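Side-chain contacts in intimin (Escherichia coli, PDB 1F00), which serves as a bacterial adhesin, its C-terminal lectin-like domain probably binding the translocated receptor Tir during attachment of enteropathogenic E. coli to host cells: residues Y196-A199 with V200-C203; V243-A247 with Q248-S252. All coordinates share one frame; numbering follows the deposited sequence.

Interaction 1. Residues Y196-A199 with V200-C203; sequences YNDA and VNTC
The first two turns of helix 196-205, in the C-type lectin-like domain of intimin, are joined by contacts between residues three and four apart. Tyr196 and Val200 make the apolar one. Val200 CG2 lies 3.4 Å from Tyr196 CE1 and approaches the ring obliquely. The ring reaches this methyl because Tyr196 CG is anti to the backbone N (chi1 173°), which swings the ring toward the next turn. Val200 CG2 also packs against Tyr196 O. That oxygen accepts the backbone bond from Val200 N at 3.0 Å. The next three bonds of the helix run from Asn201 N to Asn197 O, from Thr202 N to Asp198 O and from Cys203 N to Ala199 O. Thr202 OG1 comes within 2.9 Å of Asp198 O, beside the amide that already binds this carbonyl. On the solvent side, one water links two side chains. It donates to Asp198 OD1 at a short 2.5 Å and accepts from Asn201 ND2 at 3.0 Å. The two side chains themselves are 4.5 Å apart between Asp198 OD1 and Asn201 ND2, so the water spans the gap. Thr195 OG1 is hydrogen-bonded to Asp198 N at the helix start. The buried side of the helix faces the domain: Ala199 packs on Ala278 and Cys203 on Cys280, both of strand 276-281, while Tyr196 and Val200 meet Leu210 of a loop.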
ATOM      1  N   TYR A 196      -0.772 -23.114  33.357  1.00 15.63           N
ATOM      2  CA  TYR A 196      -0.331 -23.750  32.125  1.00 17.70           C
ATOM      3  C   TYR A 196      -1.474 -24.567  31.511  1.00 17.15           C
ATOM      4  O   TYR A 196      -1.738 -24.468  30.316  1.00 16.97           O
ATOM      5  CB  TYR A 196       0.886 -24.649  32.407  1.00 16.81           C
ATOM      6  CG  TYR A 196       1.319 -25.493  31.227  1.00 16.37           C
ATOM      7  CD1 TYR A 196       0.714 -26.721  30.966  1.00 15.52           C
ATOM      8  CD2 TYR A 196       2.304 -25.047  30.348  1.00 12.40           C
ATOM      9  CE1 TYR A 196       1.075 -27.485  29.858  1.00 17.71           C
ATOM     10  CE2 TYR A 196       2.671 -25.800  29.231  1.00 15.28           C
ATOM     11  CZ  TYR A 196       2.052 -27.019  28.995  1.00 15.85           C
ATOM     12  OH  TYR A 196       2.407 -27.775  27.904  1.00 17.34           O
ATOM     13  N   ASN A 197      -2.161 -25.363  32.323  1.00 18.43           N
ATOM     14  CA  ASN A 197      -3.258 -26.173  31.799  1.00 21.36           C
ATOM     15  C   ASN A 197      -4.381 -25.331  31.207  1.00 20.78           C
ATOM     16  O   ASN A 197      -4.963 -25.702  30.185  1.00 19.57           O
ATOM     17  CB  ASN A 197      -3.815 -27.108  32.876  1.00 23.99           C
ATOM     18  CG  ASN A 197      -2.917 -28.307  33.120  1.00 27.72           C
ATOM     19  OD1 ASN A 197      -2.360 -28.881  32.181  1.00 29.86           O
ATOM     20  ND2 ASN A 197      -2.783 -28.703  34.382  1.00 31.17           N
ATOM     21  N   ASP A 198      -4.687 -24.199  31.835  1.00 18.61           N
ATOM     22  CA  ASP A 198      -5.734 -23.339  31.304  1.00 19.28           C
ATOM     23  C   ASP A 198      -5.289 -22.731  29.983  1.00 18.05           C
ATOM     24  O   ASP A 198      -6.112 -22.459  29.112  1.00 18.51           O
ATOM     25  CB  ASP A 198      -6.096 -22.226  32.289  1.00 20.15           C
ATOM     26  CG  ASP A 198      -7.002 -22.709  33.401  1.00 25.88           C
ATOM     27  OD1 ASP A 198      -7.620 -23.781  33.236  1.00 27.63           O
ATOM     28  OD2 ASP A 198      -7.108 -22.018  34.435  1.00 27.04           O
ATOM     29  N   ALA A 199      -3.983 -22.522  29.833  1.00 16.55           N
ATOM     30  CA  ALA A 199      -3.448 -21.949  28.602  1.00 15.88           C
ATOM     31  C   ALA A 199      -3.589 -22.969  27.479  1.00 15.26           C
ATOM     32  O   ALA A 199      -3.939 -22.627  26.352  1.00 16.36           O
ATOM     33  CB  ALA A 199      -1.990 -21.575  28.790  1.00 14.77           C
ATOM     34  N   VAL A 200      -3.304 -24.225  27.802  1.00 15.66           N
ATOM     35  CA  VAL A 200      -3.415 -25.317  26.845  1.00 19.47           C
ATOM     36  C   VAL A 200      -4.845 -25.395  26.304  1.00 20.63           C
ATOM     37  O   VAL A 200      -5.056 -25.491  25.093  1.00 21.49           O
ATOM     38  CB  VAL A 200      -3.054 -26.663  27.512  1.00 20.70           C
ATOM     39  CG1 VAL A 200      -3.451 -27.828  26.604  1.00 22.96           C
ATOM     40  CG2 VAL A 200      -1.565 -26.706  27.811  1.00 20.31           C
ATOM     41  N   ASN A 201      -5.824 -25.352  27.201  1.00 23.25           N
ATOM     42  CA  ASN A 201      -7.224 -25.424  26.791  1.00 23.31           C
ATOM     43  C   ASN A 201      -7.650 -24.214  25.969  1.00 23.26           C
ATOM     44  O   ASN A 201      -8.362 -24.354  24.976  1.00 22.14           O
ATOM     45  CB  ASN A 201      -8.133 -25.569  28.013  1.00 26.53           C
ATOM     46  CG  ASN A 201      -7.936 -26.890  28.728  1.00 33.29           C
ATOM     47  OD1 ASN A 201      -7.649 -27.912  28.097  1.00 35.50           O
ATOM     48  ND2 ASN A 201      -8.105 -26.884  30.050  1.00 32.55           N
ATOM     49  N   THR A 202      -7.216 -23.028  26.384  1.00 19.46           N
ATOM     50  CA  THR A 202      -7.548 -21.802  25.673  1.00 20.46           C
ATOM     51  C   THR A 202      -7.057 -21.852  24.234  1.00 21.89           C
ATOM     52  O   THR A 202      -7.762 -21.438  23.319  1.00 21.37           O
ATOM     53  CB  THR A 202      -6.933 -20.585  26.374  1.00 21.43           C
ATOM     54  OG1 THR A 202      -7.528 -20.449  27.668  1.00 19.29           O
ATOM     55  CG2 THR A 202      -7.171 -19.311  25.570  1.00 22.21           C
ATOM     56  N   CYS A 203      -5.847 -22.360  24.026  1.00 24.51           N
ATOM     57  CA  CYS A 203      -5.310 -22.452  22.675  1.00 24.61           C
ATOM     58  C   CYS A 203      -6.101 -23.480  21.864  1.00 27.67           C
ATOM     59  O   CYS A 203      -6.388 -23.264  20.685  1.00 27.85           O
ATOM     60  CB  CYS A 203      -3.830 -22.835  22.716  1.00 23.65           C
ATOM     61  SG  CYS A 203      -2.775 -21.547  23.422  1.00 21.01           S
TER
HETATM   62  O   HOH W   1      -9.248 -24.629  31.572  1.00 28.67           O

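Interaction 2. Residues V243-A247 with Q248-S252; sequences VQQTA and QDAKS
Thr246 and Asp249 form a capping box at the start of the short helix 247-252, on the surface of the lectin-like domain. Two reciprocal bonds define it. Asp249 N donates to Thr246 OG1 at 3.1 Å, and Thr246 N donates to Asp249 OD2 at 3.0 Å. The second bond is nearly straight at its hydrogen (168°) and meets OD2 on the anti side, 30° out of the carboxylate plane. With chi1 at 60°, Thr246 OG1 sits between its own backbone N and carbonyl carbon, where it can reach the amide of Asp249. The negative charge of the carboxylate probably sits favourably at the N-terminal end of the helix. Backbone bonds then begin the helix, from Ala250 N to Thr246 O and from Lys251 N to Ala247 O. Packing is supplied by Gln245, whose extended chain passes obliquely across Asp249, with Gln245 CB 3.8 Å from Asp249 CB. Its amide lies beside Ala250, with Gln245 NE2 3.6 Å from Ala250 CA. Gln245 NE2 is bonded to Val254 O of strand 254-259. A water donates to Ala250 O at 2.7 Å and accepts a weak bond from Gln245 NE2 at 3.5 Å.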
ATOM      1  N   VAL A 243       5.162 -21.827  27.170  1.00 14.12           N
ATOM      2  CA  VAL A 243       5.590 -22.561  25.978  1.00 15.95           C
ATOM      3  C   VAL A 243       5.375 -24.028  26.340  1.00 14.78           C
ATOM      4  O   VAL A 243       5.451 -24.391  27.516  1.00 15.02           O
ATOM      5  CB  VAL A 243       7.090 -22.334  25.583  1.00 15.04           C
ATOM      6  CG1 VAL A 243       7.377 -20.847  25.442  1.00 16.66           C
ATOM      7  CG2 VAL A 243       8.021 -22.991  26.587  1.00 16.39           C
ATOM      8  N   GLN A 244       5.092 -24.863  25.341  1.00 16.69           N
ATOM      9  CA  GLN A 244       4.849 -26.293  25.560  1.00 14.76           C
ATOM     10  C   GLN A 244       5.877 -26.924  26.506  1.00 14.84           C
ATOM     11  O   GLN A 244       7.079 -26.680  26.388  1.00 14.87           O
ATOM     12  CB  GLN A 244       4.874 -27.043  24.219  1.00 13.71           C
ATOM     13  CG  GLN A 244       4.394 -28.492  24.308  1.00 16.25           C
ATOM     14  CD  GLN A 244       2.888 -28.598  24.444  1.00 17.99           C
ATOM     15  OE1 GLN A 244       2.371 -29.523  25.078  1.00 20.46           O
ATOM     16  NE2 GLN A 244       2.170 -27.657  23.835  1.00 17.05           N
ATOM     17  N   GLN A 245       5.403 -27.742  27.439  1.00 15.53           N
ATOM     18  CA  GLN A 245       6.300 -28.406  28.387  1.00 16.37           C
ATOM     19  C   GLN A 245       7.145 -29.459  27.681  1.00 16.58           C
ATOM     20  O   GLN A 245       6.671 -30.121  26.756  1.00 14.29           O
ATOM     21  CB  GLN A 245       5.508 -29.137  29.482  1.00 15.75           C
ATOM     22  CG  GLN A 245       4.882 -28.278  30.576  1.00 16.87           C
ATOM     23  CD  GLN A 245       4.077 -29.126  31.551  1.00 18.90           C
ATOM     24  OE1 GLN A 245       3.254 -29.940  31.137  1.00 18.24           O
ATOM     25  NE2 GLN A 245       4.310 -28.941  32.849  1.00 15.00           N
ATOM     26  N   THR A 246       8.395 -29.607  28.110  1.00 16.43           N
ATOM     27  CA  THR A 246       9.239 -30.655  27.558  1.00 18.29           C
ATOM     28  C   THR A 246       8.856 -31.854  28.427  1.00 18.24           C
ATOM     29  O   THR A 246       8.111 -31.707  29.405  1.00 18.33           O
ATOM     30  CB  THR A 246      10.751 -30.383  27.760  1.00 17.38           C
ATOM     31  OG1 THR A 246      11.036 -30.292  29.163  1.00 17.67           O
ATOM     32  CG2 THR A 246      11.171 -29.094  27.061  1.00 18.86           C
ATOM     33  N   ALA A 247       9.344 -33.037  28.084  1.00 19.09           N
ATOM     34  CA  ALA A 247       9.030 -34.212  28.886  1.00 20.55           C
ATOM     35  C   ALA A 247       9.488 -33.967  30.326  1.00 20.31           C
ATOM     36  O   ALA A 247       8.792 -34.312  31.283  1.00 20.20           O
ATOM     37  CB  ALA A 247       9.724 -35.441  28.309  1.00 20.76           C
ATOM     38  N   GLN A 248      10.653 -33.346  30.481  1.00 19.91           N
ATOM     39  CA  GLN A 248      11.169 -33.084  31.818  1.00 21.55           C
ATOM     40  C   GLN A 248      10.356 -32.045  32.591  1.00 18.92           C
ATOM     41  O   GLN A 248      10.199 -32.171  33.803  1.00 17.19           O
ATOM     42  CB  GLN A 248      12.634 -32.655  31.757  1.00 22.22           C
ATOM     43  CG  GLN A 248      13.266 -32.537  33.134  1.00 30.24           C
ATOM     44  CD  GLN A 248      13.056 -33.791  33.974  1.00 35.21           C
ATOM     45  OE1 GLN A 248      13.570 -34.866  33.648  1.00 37.28           O
ATOM     46  NE2 GLN A 248      12.287 -33.660  35.057  1.00 34.29           N
ATOM     47  N   ASP A 249       9.851 -31.020  31.903  1.00 17.17           N
ATOM     48  CA  ASP A 249       9.044 -29.996  32.565  1.00 18.87           C
ATOM     49  C   ASP A 249       7.771 -30.637  33.123  1.00 17.82           C
ATOM     50  O   ASP A 249       7.355 -30.358  34.249  1.00 14.91           O
ATOM     51  CB  ASP A 249       8.608 -28.894  31.588  1.00 20.21           C
ATOM     52  CG  ASP A 249       9.762 -28.047  31.084  1.00 21.94           C
ATOM     53  OD1 ASP A 249      10.698 -27.773  31.864  1.00 17.43           O
ATOM     54  OD2 ASP A 249       9.710 -27.637  29.904  1.00 20.91           O
ATOM     55  N   ALA A 250       7.152 -31.482  32.307  1.00 17.74           N
ATOM     56  CA  ALA A 250       5.912 -32.155  32.679  1.00 17.78           C
ATOM     57  C   ALA A 250       6.104 -33.016  33.920  1.00 17.84           C
ATOM     58  O   ALA A 250       5.265 -33.037  34.818  1.00 20.63           O
ATOM     59  CB  ALA A 250       5.419 -33.018  31.510  1.00 15.23           C
ATOM     60  N   LYS A 251       7.221 -33.722  33.959  1.00 19.72           N
ATOM     61  CA  LYS A 251       7.532 -34.595  35.074  1.00 20.51           C
ATOM     62  C   LYS A 251       7.669 -33.833  36.393  1.00 21.36           C
ATOM     63  O   LYS A 251       7.296 -34.348  37.444  1.00 19.71           O
ATOM     64  CB  LYS A 251       8.820 -35.358  34.765  1.00 22.29           C
ATOM     65  CG  LYS A 251       9.040 -36.584  35.613  1.00 24.19           C
ATOM     66  CD  LYS A 251      10.177 -37.419  35.048  1.00 26.21           C
ATOM     67  CE  LYS A 251      10.402 -38.668  35.878  1.00 27.90           C
ATOM     68  NZ  LYS A 251      11.526 -39.488  35.337  1.00 30.52           N
ATOM     69  N   SER A 252       8.175 -32.601  36.328  1.00 21.06           N
ATOM     70  CA  SER A 252       8.389 -31.785  37.525  1.00 20.79           C
ATOM     71  C   SER A 252       7.333 -30.722  37.808  1.00 21.11           C
ATOM     72  O   SER A 252       7.449 -29.985  38.787  1.00 21.39           O
ATOM     73  CB  SER A 252       9.759 -31.100  37.449  1.00 23.45           C
ATOM     74  OG  SER A 252      10.800 -32.053  37.303  1.00 28.77           O
TER
HETATM   75  O   HOH W   2       3.172 -31.364  35.036  1.00 28.38           O

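Both interactions lie at or near the start of a helix in the same lectin-like domain, and their centres lie about 14 Å apart. Interaction 1 is partly buried, with one side of its helix against the domain interior. Interaction 2 is a surface contact at the end of a loop. Their chemistry follows this difference. The 196-203 contact combines regular helix bonds with an aromatic-aliphatic contact on the more buried side and a water bridge outside. The 243-252 contact relies on polar side chains at the helix start. The two meet directly: Tyr196 OH and Gln245 N are 3.0 Å apart, a probable hydrogen bond. The tyrosine thus ties the first helix to the loop leading into the second.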